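Long-range contacts in transcriptional regulator fur family (Xanthomonas campestris pv. campestris, PDB 7DH8), which probably acts as a zinc-activated, DNA-binding repressor that controls zinc uptake: residues R51-A56 and F105-H110; K98-N103 and A154-V159. All blocks are in the same frame, centred on the assembly; numbering follows the deposited sequence.

Interaction 1: R51-A56 and F105-H110; sequences RLIADA and FVACHH. With ZN (zinc ion), chain B.
The flat group at the heart of this contact is the peptide joining Val106 to Ala107. Ile53 CG2 is anti to its backbone N, because chi1 of -65° sets CG1 beside that N; it stands over one face of the peptide and comes within 3.4 Å of Ala107 N. That N-H is taken up by a water, with Ala107 N to the water oxygen 2.9 Å; the same water donates to Ile53 O, a bridge between helix and strand that have no direct hydrogen bond. The Phe105 ring swings away from the helix, so Ile53 CD1 meets only Phe105 CB, at 4.4 Å. Further along, the His109 ring carries His110 CD2 over the centre of one face, 3.9 Å above the plane. Small residues set the close approach: Ala107 CB lies 3.8 Å from Ala54 CA, and helix and strand axes cross at 90° with 6.8 Å between them. Just past the strand, Cys108 SG, anti to its backbone N (chi1 177°), binds zinc at 2.1 Å, in a site completed by His97, His116 and Glu131. The contact packs helix 44-56 against the wing hairpin within the winged-helix DNA-binding domain expected of the Fur family. Around it, Ile53 also packs on Leu87 of helix 80-92 and Val96 of strand 96-99, Ala54 meets Phe27 of helix 25-35, and Leu52 reaches helix 62-69.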
loop_
_atom_site.group_PDB
_atom_site.type_symbol
_atom_site.label_atom_id
_atom_site.label_comp_id
_atom_site.label_asym_id
_atom_site.label_seq_id
_atom_site.Cartn_x
_atom_site.Cartn_y
_atom_site.Cartn_z
ATOM N N ARG A 51 -7.496 -4.816 -22.182
ATOM C CA ARG A 51 -7.024 -6.064 -22.775
ATOM C C ARG A 51 -5.536 -6.274 -22.518
ATOM O O ARG A 51 -5.111 -7.377 -22.142
ATOM C CB ARG A 51 -7.317 -6.079 -24.277
ATOM C CG ARG A 51 -6.952 -7.392 -24.965
ATOM C CD ARG A 51 -6.811 -7.237 -26.493
ATOM N NE ARG A 51 -7.675 -6.182 -27.029
ATOM C CZ ARG A 51 -9.005 -6.250 -27.107
ATOM N NH1 ARG A 51 -9.664 -7.333 -26.699
ATOM N NH2 ARG A 51 -9.680 -5.218 -27.604
ATOM N N LEU A 52 -4.717 -5.235 -22.750
ATOM C CA LEU A 52 -3.287 -5.348 -22.492
ATOM C C LEU A 52 -3.005 -5.705 -21.035
ATOM O O LEU A 52 -2.155 -6.559 -20.747
ATOM C CB LEU A 52 -2.578 -4.039 -22.861
ATOM C CG LEU A 52 -2.429 -3.763 -24.385
ATOM C CD1 LEU A 52 -1.838 -2.352 -24.635
ATOM C CD2 LEU A 52 -1.632 -4.858 -25.095
ATOM N N ILE A 53 -3.680 -5.046 -20.088
ATOM C CA ILE A 53 -3.375 -5.345 -18.684
ATOM C C ILE A 53 -3.798 -6.778 -18.353
ATOM O O ILE A 53 -3.038 -7.540 -17.753
ATOM C CB ILE A 53 -4.023 -4.302 -17.747
ATOM C CG1 ILE A 53 -3.421 -2.913 -17.957
ATOM C CG2 ILE A 53 -3.960 -4.730 -16.216
ATOM C CD1 ILE A 53 -4.208 -1.805 -17.296
ATOM N N ALA A 54 -4.981 -7.183 -18.817
ATOM C CA ALA A 54 -5.491 -8.524 -18.543
ATOM C C ALA A 54 -4.589 -9.622 -19.116
ATOM O O ALA A 54 -4.488 -10.704 -18.534
ATOM C CB ALA A 54 -6.913 -8.658 -19.094
ATOM N N ASP A 55 -3.921 -9.361 -20.233
ATOM C CA ASP A 55 -3.090 -10.330 -20.938
ATOM C C ASP A 55 -1.703 -10.492 -20.337
ATOM O O ASP A 55 -1.017 -11.471 -20.667
ATOM C CB ASP A 55 -2.881 -9.915 -22.400
ATOM C CG ASP A 55 -3.833 -10.593 -23.359
ATOM O OD1 ASP A 55 -4.465 -11.612 -22.978
ATOM O OD2 ASP A 55 -3.928 -10.103 -24.518
ATOM N N ALA A 56 -1.260 -9.567 -19.489
ATOM C CA ALA A 56 0.124 -9.604 -19.045
ATOM C C ALA A 56 0.380 -10.681 -17.982
ATOM O O ALA A 56 1.454 -11.290 -17.974
ATOM C CB ALA A 56 0.535 -8.226 -18.542
ATOM N N PHE A 105 -0.329 -2.185 -12.012
ATOM C CA PHE A 105 -1.766 -2.342 -12.266
ATOM C C PHE A 105 -2.069 -3.769 -12.653
ATOM O O PHE A 105 -1.251 -4.422 -13.309
ATOM C CB PHE A 105 -2.227 -1.427 -13.383
ATOM C CG PHE A 105 -2.002 0.023 -13.074
ATOM C CD1 PHE A 105 -0.784 0.602 -13.331
ATOM C CD2 PHE A 105 -2.981 0.773 -12.391
ATOM C CE1 PHE A 105 -0.558 1.940 -13.026
ATOM C CE2 PHE A 105 -2.767 2.091 -12.056
ATOM C CZ PHE A 105 -1.543 2.693 -12.365
ATOM N N VAL A 106 -3.262 -4.247 -12.294
ATOM C CA VAL A 106 -3.675 -5.620 -12.583
ATOM C C VAL A 106 -5.156 -5.539 -12.916
ATOM O O VAL A 106 -5.867 -4.655 -12.421
ATOM C CB VAL A 106 -3.437 -6.652 -11.408
ATOM C CG1 VAL A 106 -1.983 -7.050 -11.223
ATOM C CG2 VAL A 106 -4.061 -6.151 -10.040
ATOM N N ALA A 107 -5.623 -6.438 -13.773
ATOM C CA ALA A 107 -7.035 -6.447 -14.105
ATOM C C ALA A 107 -7.805 -7.095 -12.962
ATOM O O ALA A 107 -7.308 -8.012 -12.288
ATOM C CB ALA A 107 -7.292 -7.190 -15.423
ATOM N N CYS A 108 -9.008 -6.591 -12.707
ATOM C CA CYS A 108 -9.834 -7.257 -11.707
ATOM C C CYS A 108 -10.389 -8.562 -12.282
ATOM O O CYS A 108 -11.007 -8.576 -13.354
ATOM C CB CYS A 108 -10.971 -6.369 -11.228
ATOM S SG CYS A 108 -12.107 -7.254 -10.008
ATOM N N HIS A 109 -10.161 -9.648 -11.552
ATOM C CA HIS A 109 -10.551 -10.999 -11.940
ATOM C C HIS A 109 -12.084 -11.158 -11.998
ATOM O O HIS A 109 -12.566 -11.936 -12.833
ATOM C CB HIS A 109 -9.700 -12.008 -11.156
ATOM C CG HIS A 109 -10.098 -12.160 -9.715
ATOM N ND1 HIS A 109 -10.111 -13.381 -9.065
ATOM C CD2 HIS A 109 -10.540 -11.253 -8.809
ATOM C CE1 HIS A 109 -10.528 -13.216 -7.819
ATOM N NE2 HIS A 109 -10.798 -11.935 -7.640
ATOM N N HIS A 110 -12.865 -10.442 -11.140
ATOM C CA HIS A 110 -14.328 -10.388 -11.198
ATOM C C HIS A 110 -14.766 -8.930 -11.184
ATOM O O HIS A 110 -14.708 -8.248 -10.147
ATOM C CB HIS A 110 -14.771 -11.168 -9.966
ATOM C CG HIS A 110 -14.729 -12.648 -10.189
ATOM N ND1 HIS A 110 -15.431 -13.256 -11.211
ATOM C CD2 HIS A 110 -13.997 -13.625 -9.598
ATOM C CE1 HIS A 110 -15.159 -14.549 -11.219
ATOM N NE2 HIS A 110 -14.289 -14.799 -10.255
HETATM ZN ZN ZN B . -11.182 -6.760 -8.231
HETATM O O HOH W 1 -3.733 -8.432 -14.702
#

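Interaction 2: K98-N103 and A154-V159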
loop_
_atom_site.group_PDB
_atom_site.type_symbol
_atom_site.label_atom_id
_atom_site.label_comp_id
_atom_site.label_asym_id
_atom_site.label_seq_id
_atom_site.Cartn_x
_atom_site.Cartn_y
_atom_site.Cartn_z
ATOM N N LYS A 98 -4.919 -0.716 -8.845
ATOM C CA LYS A 98 -3.558 -0.267 -8.675
ATOM C C LYS A 98 -3.027 -0.867 -7.389
ATOM O O LYS A 98 -3.623 -0.677 -6.323
ATOM C CB LYS A 98 -3.455 1.258 -8.605
ATOM C CG LYS A 98 -1.935 1.733 -8.595
ATOM C CD LYS A 98 -1.870 3.261 -8.368
ATOM C CE LYS A 98 -0.457 3.733 -7.942
ATOM N NZ LYS A 98 -0.386 5.257 -7.927
ATOM N N LEU A 99 -1.934 -1.612 -7.494
ATOM C CA LEU A 99 -1.246 -2.177 -6.327
ATOM C C LEU A 99 -0.277 -1.135 -5.784
ATOM O O LEU A 99 0.733 -0.833 -6.415
ATOM C CB LEU A 99 -0.500 -3.435 -6.727
ATOM C CG LEU A 99 -1.496 -4.487 -7.260
ATOM C CD1 LEU A 99 -0.750 -5.716 -7.761
ATOM C CD2 LEU A 99 -2.587 -4.843 -6.170
ATOM N N GLU A 100 -0.557 -0.619 -4.591
ATOM C CA GLU A 100 0.235 0.498 -4.104
ATOM C C GLU A 100 1.640 0.115 -3.739
ATOM O O GLU A 100 2.532 0.962 -3.847
ATOM C CB GLU A 100 -0.432 1.141 -2.890
ATOM C CG GLU A 100 -1.817 1.544 -3.178
ATOM C CD GLU A 100 -1.874 2.887 -3.872
ATOM O OE1 GLU A 100 -0.828 3.546 -3.932
ATOM O OE2 GLU A 100 -2.967 3.274 -4.354
ATOM N N SER A 101 1.881 -1.123 -3.274
ATOM C CA SER A 101 3.247 -1.390 -2.828
ATOM C C SER A 101 4.215 -1.701 -3.970
ATOM O O SER A 101 5.437 -1.715 -3.735
ATOM C CB SER A 101 3.286 -2.540 -1.805
ATOM O OG SER A 101 2.855 -3.737 -2.389
ATOM N N VAL A 102 3.730 -1.969 -5.185
ATOM C CA VAL A 102 4.632 -2.157 -6.325
ATOM C C VAL A 102 4.388 -1.148 -7.432
ATOM O O VAL A 102 5.054 -1.219 -8.462
ATOM C CB VAL A 102 4.570 -3.586 -6.908
ATOM C CG1 VAL A 102 5.208 -4.584 -5.954
ATOM C CG2 VAL A 102 3.139 -3.963 -7.281
ATOM N N ASN A 103 3.440 -0.222 -7.254
ATOM C CA ASN A 103 3.145 0.853 -8.200
ATOM C C ASN A 103 2.859 0.281 -9.584
ATOM O O ASN A 103 3.503 0.635 -10.575
ATOM C CB ASN A 103 4.278 1.929 -8.207
ATOM C CG ASN A 103 3.882 3.181 -8.982
ATOM O OD1 ASN A 103 2.699 3.456 -9.139
ATOM N ND2 ASN A 103 4.867 3.922 -9.514
ATOM N N ALA A 154 -11.797 3.143 1.125
ATOM C CA ALA A 154 -11.222 2.193 0.172
ATOM C C ALA A 154 -10.078 1.764 1.099
ATOM O O ALA A 154 -9.426 2.582 1.761
ATOM C CB ALA A 154 -10.461 2.645 -1.085
ATOM N N GLN A 155 -9.810 0.448 1.118
ATOM C CA GLN A 155 -8.668 -0.113 1.824
ATOM C C GLN A 155 -7.608 -0.716 0.922
ATOM O O GLN A 155 -7.941 -1.447 -0.014
ATOM C CB GLN A 155 -9.197 -1.245 2.755
ATOM C CG GLN A 155 -10.321 -0.732 3.702
ATOM C CD GLN A 155 -10.797 -1.856 4.632
ATOM O OE1 GLN A 155 -10.130 -2.876 4.753
ATOM N NE2 GLN A 155 -11.944 -1.673 5.271
ATOM N N THR A 156 -6.330 -0.507 1.282
ATOM C CA THR A 156 -5.198 -1.100 0.593
ATOM C C THR A 156 -4.739 -2.251 1.455
ATOM O O THR A 156 -4.297 -2.022 2.588
ATOM C CB THR A 156 -4.050 -0.089 0.443
ATOM O OG1 THR A 156 -4.476 0.972 -0.392
ATOM C CG2 THR A 156 -2.831 -0.788 -0.214
ATOM N N LEU A 157 -4.869 -3.482 0.939
ATOM C CA LEU A 157 -4.583 -4.698 1.682
ATOM C C LEU A 157 -3.668 -5.520 0.778
ATOM O O LEU A 157 -4.086 -6.106 -0.226
ATOM C CB LEU A 157 -5.852 -5.478 2.067
ATOM C CG LEU A 157 -6.961 -4.570 2.677
ATOM C CD1 LEU A 157 -8.276 -5.335 2.548
ATOM C CD2 LEU A 157 -6.613 -4.227 4.115
ATOM N N GLU A 158 -2.398 -5.562 1.114
ATOM C CA GLU A 158 -1.464 -6.280 0.248
ATOM C C GLU A 158 -0.585 -7.148 1.132
ATOM O O GLU A 158 0.162 -6.645 1.965
ATOM C CB GLU A 158 -0.673 -5.284 -0.579
ATOM C CG GLU A 158 -1.619 -4.359 -1.412
ATOM C CD GLU A 158 -0.909 -3.279 -2.273
ATOM O OE1 GLU A 158 0.303 -3.082 -2.166
ATOM O OE2 GLU A 158 -1.615 -2.615 -3.050
ATOM N N VAL A 159 -0.638 -8.438 0.929
ATOM C CA VAL A 159 0.139 -9.358 1.750
ATOM C C VAL A 159 1.413 -9.680 0.995
ATOM O O VAL A 159 1.349 -10.151 -0.155
ATOM C CB VAL A 159 -0.685 -10.612 2.076
ATOM C CG1 VAL A 159 0.151 -11.607 2.871
ATOM C CG2 VAL A 159 -1.939 -10.195 2.864
#
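Glu158 leaves strand 151-160 with CB directed at the turn of 98-103 and CG beside its own backbone N (chi1 -57°). Beyond CG the chain is extended, passing Thr156 CG2 of its own strand and bringing the carboxylate up to the backbone N-H groups of the turn. OE2 accepts the N-H of Glu100 through its syn lone pair (OE2 to Glu100 N 2.7 Å, a bent bond at 136°) and sits 3.3 Å from Leu99 CA. OE1 is gripped twice, by Ser101 N on its syn lone pair (OE1 to N 2.7 Å) and by the Ser101 hydroxyl on its anti lone pair (OE1 to OG 2.6 Å). Three donors therefore fix the rotation of this buried carboxylate and probably favour its charged form. Ser101 OG reaches it from the crowded position between its backbone N and carbonyl carbon (chi1 64°). Beside this grip, the Glu100 side chain crosses that of Thr156 at about a right angle, with Glu100 CG 3.9 Å from Thr156 OG1, a hydroxyl hydrogen-bonded to His160 of the second subunit. The contact ties the turn of the wing hairpin to the dimerisation sheet: Ile122 of strand 119-123 packs on Ser101 and Glu158, while strand 151-160 continues the sheet by antiparallel pairing with the second subunit.

How the interactions relate
Both interactions hold the hairpin of strands 96-99 and 104-107, but at different places: its second strand and its turn. Interaction 1 fastens that strand to helix 44-56 within the DNA-binding domain by apolar packing and a bridging water; interaction 2 fastens the turn to the dimerisation sheet by hydrogen bonds to a single carboxylate. Both are partly buried, but interaction 1 has no exposed touching residue, whereas interaction 2 includes exposed Lys98 and borders the second subunit. The two touch where Phe105 CE2 packs 3.6 Å from Lys98 CG. The zinc ion bound by Cys108 lies about 9 Å from the Leu99 side chain (nearest atoms), consistent with metal binding helping to set the two domains.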